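Local coordinates for putative beta-lactamase-inhibitor-like PepSY-like domain-containing protein (Bacteroides vulgatus ATCC 8482, PDB 3ELG), which is of unknown function but has a BLIP-like fold, belongs to the PepSY-like family and is probably periplasmic, at residues V47-L55 with L64-S72. Numbering follows the deposited sequence. Where two conformers were deposited one is given.
Sequences VKLADGIEL and LEIDCKNKS
E54, on strand 54-57, meets K69, in the turn just beyond the antiparallel partner strand 63-67, and the pair illustrates how a short backbone pairing can be extended by charge beyond its last bridge. The pairing itself is brief: E54 N donates to D67 O at 3.0 Å, nearly straight at 170°, and D67 N returns a 2.8 Å bond to E54 O. Where the strand ends, the side chain of K69 reaches back over residues 52-54. From CB, which points toward residues 47-55, its chain bends at chi2 (-58°) and is then extended; CG lies 3.7 Å from G52 O, CD passes the same oxygen more loosely, and CE comes within 3.3 Å of it. NZ finally reaches E54 OE2, a 2.9 Å salt bridge, and also bonds D67 OD2 at 3.2 Å, approaching from well above that carboxylate's plane. The same E54 OE2 takes K48 NZ on its anti lone pair, and K48 NZ donates to G52 O as well. Two lysines thus share one carboxylate oxygen, probably offsetting both the nearness of their ammonium groups and that of the E54 and D67 carboxylates. D67 OD1 accepts from K69 N in an Asx turn, which probably helps fix where the lysine leaves the backbone. On the opposite face of the sheet, L55 CD2 packs 3.7 Å from I66 CG2, and both side chains also touch the helix 15-24. Here the hairpin of strands 54-57 and 63-67 presents L55 and I66 toward that helix, and E54 and D67, joined by K48 and K69, on its other face, as one part of the antiparallel sheet of this BLIP-like fold.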
ATOM      1  N   VAL A  47      -5.772  -3.606  -6.614  1.00 13.90           N
ATOM      2  CA  VAL A  47      -5.532  -3.036  -7.936  1.00 15.09           C
ATOM      3  C   VAL A  47      -4.157  -3.341  -8.449  1.00 15.96           C
ATOM      4  O   VAL A  47      -3.186  -3.107  -7.779  1.00 15.79           O
ATOM      5  CB  VAL A  47      -5.703  -1.487  -7.861  1.00 15.12           C
ATOM      6  CG1 VAL A  47      -5.485  -0.867  -9.234  1.00 19.35           C
ATOM      7  CG2 VAL A  47      -7.088  -1.117  -7.256  1.00 15.97           C
ATOM      8  N   LYS A  48      -4.088  -3.885  -9.660  0.50 13.37           N
ATOM      9  CA  LYS A  48      -2.830  -4.081 -10.353  0.50 13.31           C
ATOM     10  C   LYS A  48      -2.673  -2.960 -11.354  0.50 12.08           C
ATOM     11  O   LYS A  48      -3.618  -2.660 -12.123  0.50  9.20           O
ATOM     12  CB  LYS A  48      -2.848  -5.423 -11.102  0.50 11.76           C
ATOM     13  CG  LYS A  48      -1.606  -5.747 -11.861  0.50 15.44           C
ATOM     14  CD  LYS A  48      -0.428  -5.848 -10.939  0.50 13.41           C
ATOM     15  CE  LYS A  48      -0.102  -7.257 -10.529  0.50 16.38           C
ATOM     16  NZ  LYS A  48       1.368  -7.361 -10.213  0.50 16.43           N
ATOM     17  N   LEU A  49      -1.516  -2.300 -11.297  1.00 11.78           N
ATOM     18  CA  LEU A  49      -1.174  -1.303 -12.303  1.00 11.37           C
ATOM     19  C   LEU A  49      -0.416  -1.989 -13.457  1.00 12.67           C
ATOM     20  O   LEU A  49       0.158  -3.060 -13.263  1.00 13.86           O
ATOM     21  CB  LEU A  49      -0.336  -0.204 -11.684  1.00 13.59           C
ATOM     22  CG  LEU A  49      -0.981   0.488 -10.505  1.00 13.12           C
ATOM     23  CD1 LEU A  49      -0.030   1.681 -10.014  1.00 16.66           C
ATOM     24  CD2 LEU A  49      -2.420   0.989 -10.776  1.00 14.98           C
ATOM     25  N   ALA A  50      -0.428  -1.356 -14.621  1.00 15.06           N
ATOM     26  CA  ALA A  50       0.099  -1.978 -15.833  1.00 13.75           C
ATOM     27  C   ALA A  50       1.596  -2.251 -15.721  1.00 16.89           C
ATOM     28  O   ALA A  50       2.117  -3.177 -16.345  1.00 16.12           O
ATOM     29  CB  ALA A  50      -0.219  -1.107 -17.101  1.00 16.19           C
ATOM     30  N   ASP A  51       2.273  -1.455 -14.912  1.00 15.30           N
ATOM     31  CA  ASP A  51       3.698  -1.620 -14.642  1.00 15.57           C
ATOM     32  C   ASP A  51       4.046  -2.624 -13.547  1.00 16.41           C
ATOM     33  O   ASP A  51       5.221  -2.854 -13.223  1.00 17.44           O
ATOM     34  CB  ASP A  51       4.369  -0.256 -14.376  1.00 18.75           C
ATOM     35  CG  ASP A  51       4.044   0.334 -13.028  1.00 22.71           C
ATOM     36  OD1 ASP A  51       3.216  -0.232 -12.289  1.00 16.57           O
ATOM     37  OD2 ASP A  51       4.610   1.425 -12.732  1.00 21.01           O
ATOM     38  N   GLY A  52       3.020  -3.247 -12.997  1.00 15.85           N
ATOM     39  CA  GLY A  52       3.205  -4.325 -12.023  1.00 14.37           C
ATOM     40  C   GLY A  52       2.984  -3.910 -10.573  1.00 14.12           C
ATOM     41  O   GLY A  52       2.881  -4.734  -9.676  1.00 15.18           O
ATOM     42  N   ILE A  53       2.952  -2.602 -10.321  1.00 13.86           N
ATOM     43  CA  ILE A  53       2.658  -2.134  -8.967  1.00 14.66           C
ATOM     44  C   ILE A  53       1.297  -2.646  -8.495  1.00 15.23           C
ATOM     45  O   ILE A  53       0.358  -2.715  -9.282  1.00 14.07           O
ATOM     46  CB  ILE A  53       2.757  -0.583  -8.864  1.00 13.71           C
ATOM     47  CG1 ILE A  53       4.222  -0.125  -9.069  1.00 15.60           C
ATOM     48  CG2 ILE A  53       2.191  -0.038  -7.545  1.00 15.13           C
ATOM     49  CD1 ILE A  53       4.341   1.388  -9.159  1.00 16.41           C
ATOM     50  N   GLU A  54       1.181  -2.955  -7.187  1.00 13.51           N
ATOM     51  CA  GLU A  54      -0.074  -3.470  -6.631  1.00 12.27           C
ATOM     52  C   GLU A  54      -0.444  -2.595  -5.453  1.00 13.84           C
ATOM     53  O   GLU A  54       0.394  -2.300  -4.578  1.00 15.98           O
ATOM     54  CB  GLU A  54       0.111  -4.932  -6.181  1.00 15.57           C
ATOM     55  CG  GLU A  54       0.479  -5.824  -7.319  1.00 18.06           C
ATOM     56  CD  GLU A  54       0.724  -7.263  -6.892  1.00 34.30           C
ATOM     57  OE1 GLU A  54       0.438  -7.593  -5.734  1.00 33.43           O
ATOM     58  OE2 GLU A  54       1.225  -8.050  -7.723  1.00 35.32           O
ATOM     59  N   LEU A  55      -1.681  -2.156  -5.476  1.00 15.09           N
ATOM     60  CA  LEU A  55      -2.270  -1.309  -4.424  1.00 14.36           C
ATOM     61  C   LEU A  55      -3.492  -1.984  -3.878  1.00 16.08           C
ATOM     62  O   LEU A  55      -4.206  -2.659  -4.590  1.00 20.81           O
ATOM     63  CB  LEU A  55      -2.647   0.038  -5.044  1.00 15.10           C
ATOM     64  CG  LEU A  55      -1.576   0.755  -5.847  1.00 15.27           C
ATOM     65  CD1 LEU A  55      -2.129   2.029  -6.508  1.00 17.80           C
ATOM     66  CD2 LEU A  55      -0.328   1.088  -4.966  1.00 14.33           C
ATOM     67  N   LEU A  64      -4.513   0.763   1.834  1.00 13.74           N
ATOM     68  CA  LEU A  64      -4.110  -0.201   2.846  1.00 14.78           C
ATOM     69  C   LEU A  64      -2.709  -0.761   2.603  1.00 14.48           C
ATOM     70  O   LEU A  64      -1.973  -1.069   3.535  1.00 14.88           O
ATOM     71  CB  LEU A  64      -5.101  -1.373   2.917  1.00 13.97           C
ATOM     72  CG  LEU A  64      -6.555  -1.024   3.192  1.00 13.20           C
ATOM     73  CD1 LEU A  64      -7.431  -2.267   3.148  1.00 15.32           C
ATOM     74  CD2 LEU A  64      -6.592  -0.299   4.485  1.00 14.26           C
ATOM     75  N   GLU A  65      -2.367  -0.965   1.338  0.50 14.13           N
ATOM     76  CA  GLU A  65      -1.077  -1.498   0.992  0.50 15.93           C
ATOM     77  C   GLU A  65      -0.648  -0.884  -0.304  0.50 16.38           C
ATOM     78  O   GLU A  65      -1.442  -0.698  -1.230  0.50 14.45           O
ATOM     79  CB  GLU A  65      -1.113  -3.012   0.877  0.50 18.82           C
ATOM     80  CG  GLU A  65       0.228  -3.596   0.539  0.50 19.38           C
ATOM     81  CD  GLU A  65       0.151  -5.063   0.326  0.50 27.78           C
ATOM     82  OE1 GLU A  65       0.029  -5.793   1.337  0.50 32.04           O
ATOM     83  OE2 GLU A  65       0.199  -5.484  -0.849  0.50 23.19           O
ATOM     84  N   ILE A  66       0.628  -0.529  -0.326  1.00 15.15           N
ATOM     85  CA  ILE A  66       1.275   0.013  -1.519  1.00 12.36           C
ATOM     86  C   ILE A  66       2.516  -0.816  -1.777  1.00 15.04           C
ATOM     87  O   ILE A  66       3.493  -0.736  -1.020  1.00 17.71           O
ATOM     88  CB  ILE A  66       1.645   1.493  -1.357  1.00 14.40           C
ATOM     89  CG1 ILE A  66       0.411   2.340  -1.101  1.00 14.07           C
ATOM     90  CG2 ILE A  66       2.401   2.036  -2.588  1.00 16.01           C
ATOM     91  CD1 ILE A  66       0.715   3.720  -0.575  1.00 14.86           C
ATOM     92  N   ASP A  67       2.482  -1.592  -2.862  1.00 15.50           N
ATOM     93  CA  ASP A  67       3.574  -2.521  -3.207  1.00 13.05           C
ATOM     94  C   ASP A  67       4.240  -2.133  -4.529  1.00 14.55           C
ATOM     95  O   ASP A  67       3.720  -2.414  -5.612  1.00 14.72           O
ATOM     96  CB  ASP A  67       3.085  -3.981  -3.233  1.00 15.90           C
ATOM     97  CG  ASP A  67       4.209  -4.985  -3.426  1.00 20.55           C
ATOM     98  OD1 ASP A  67       5.391  -4.585  -3.585  1.00 17.40           O
ATOM     99  OD2 ASP A  67       3.891  -6.204  -3.363  1.00 21.79           O
ATOM    100  N   CYS A  68       5.378  -1.459  -4.402  1.00 14.30           N
ATOM    101  CA  CYS A  68       6.134  -0.997  -5.580  1.00 15.95           C
ATOM    102  C   CYS A  68       7.179  -1.969  -6.096  1.00 15.94           C
ATOM    103  O   CYS A  68       7.959  -1.650  -6.977  1.00 17.29           O
ATOM    104  CB  CYS A  68       6.728   0.357  -5.333  1.00 16.74           C
ATOM    105  SG  CYS A  68       5.423   1.627  -5.050  1.00 18.46           S
ATOM    106  N   LYS A  69       7.104  -3.177  -5.560  1.00 17.36           N
ATOM    107  CA  LYS A  69       7.850  -4.322  -6.054  1.00 17.92           C
ATOM    108  C   LYS A  69       9.356  -4.165  -5.840  1.00 18.95           C
ATOM    109  O   LYS A  69       9.849  -4.494  -4.770  1.00 19.29           O
ATOM    110  CB  LYS A  69       7.505  -4.562  -7.501  1.00 17.30           C
ATOM    111  CG  LYS A  69       6.010  -4.858  -7.696  1.00 21.87           C
ATOM    112  CD  LYS A  69       5.563  -6.055  -6.902  1.00 26.87           C
ATOM    113  CE  LYS A  69       4.152  -6.449  -7.224  1.00 30.84           C
ATOM    114  NZ  LYS A  69       3.617  -7.460  -6.247  1.00 38.75           N
ATOM    115  N   ASN A  70      10.074  -3.639  -6.828  1.00 20.54           N
ATOM    116  CA  ASN A  70      11.530  -3.377  -6.661  1.00 21.62           C
ATOM    117  C   ASN A  70      11.889  -1.908  -6.577  1.00 23.05           C
ATOM    118  O   ASN A  70      13.069  -1.522  -6.474  1.00 24.81           O
ATOM    119  CB  ASN A  70      12.367  -4.000  -7.775  1.00 23.82           C
ATOM    120  CG  ASN A  70      12.084  -5.447  -7.969  1.00 31.47           C
ATOM    121  OD1 ASN A  70      11.709  -5.869  -9.063  1.00 47.89           O
ATOM    122  ND2 ASN A  70      12.245  -6.230  -6.913  1.00 32.93           N
ATOM    123  N   LYS A  71      10.877  -1.069  -6.618  1.00 22.16           N
ATOM    124  CA  LYS A  71      11.106   0.357  -6.512  1.00 19.74           C
ATOM    125  C   LYS A  71      10.618   0.834  -5.163  1.00 20.07           C
ATOM    126  O   LYS A  71       9.845   0.167  -4.510  1.00 17.09           O
ATOM    127  CB  LYS A  71      10.400   1.111  -7.631  1.00 22.24           C
ATOM    128  CG  LYS A  71      10.886   0.728  -9.047  1.00 26.65           C
ATOM    129  CD  LYS A  71      10.243   1.623 -10.117  1.00 34.12           C
ATOM    130  N   SER A  72      11.054   2.036  -4.826  1.00 19.23           N
ATOM    131  CA  SER A  72      10.729   2.679  -3.556  1.00 19.12           C
ATOM    132  C   SER A  72       9.295   3.191  -3.547  1.00 19.08           C
ATOM    133  O   SER A  72       8.815   3.802  -4.495  1.00 19.31           O
ATOM    134  CB  SER A  72      11.651   3.878  -3.285  1.00 23.11           C
ATOM    135  OG  SER A  72      12.982   3.455  -3.110  1.00 33.31           O
TER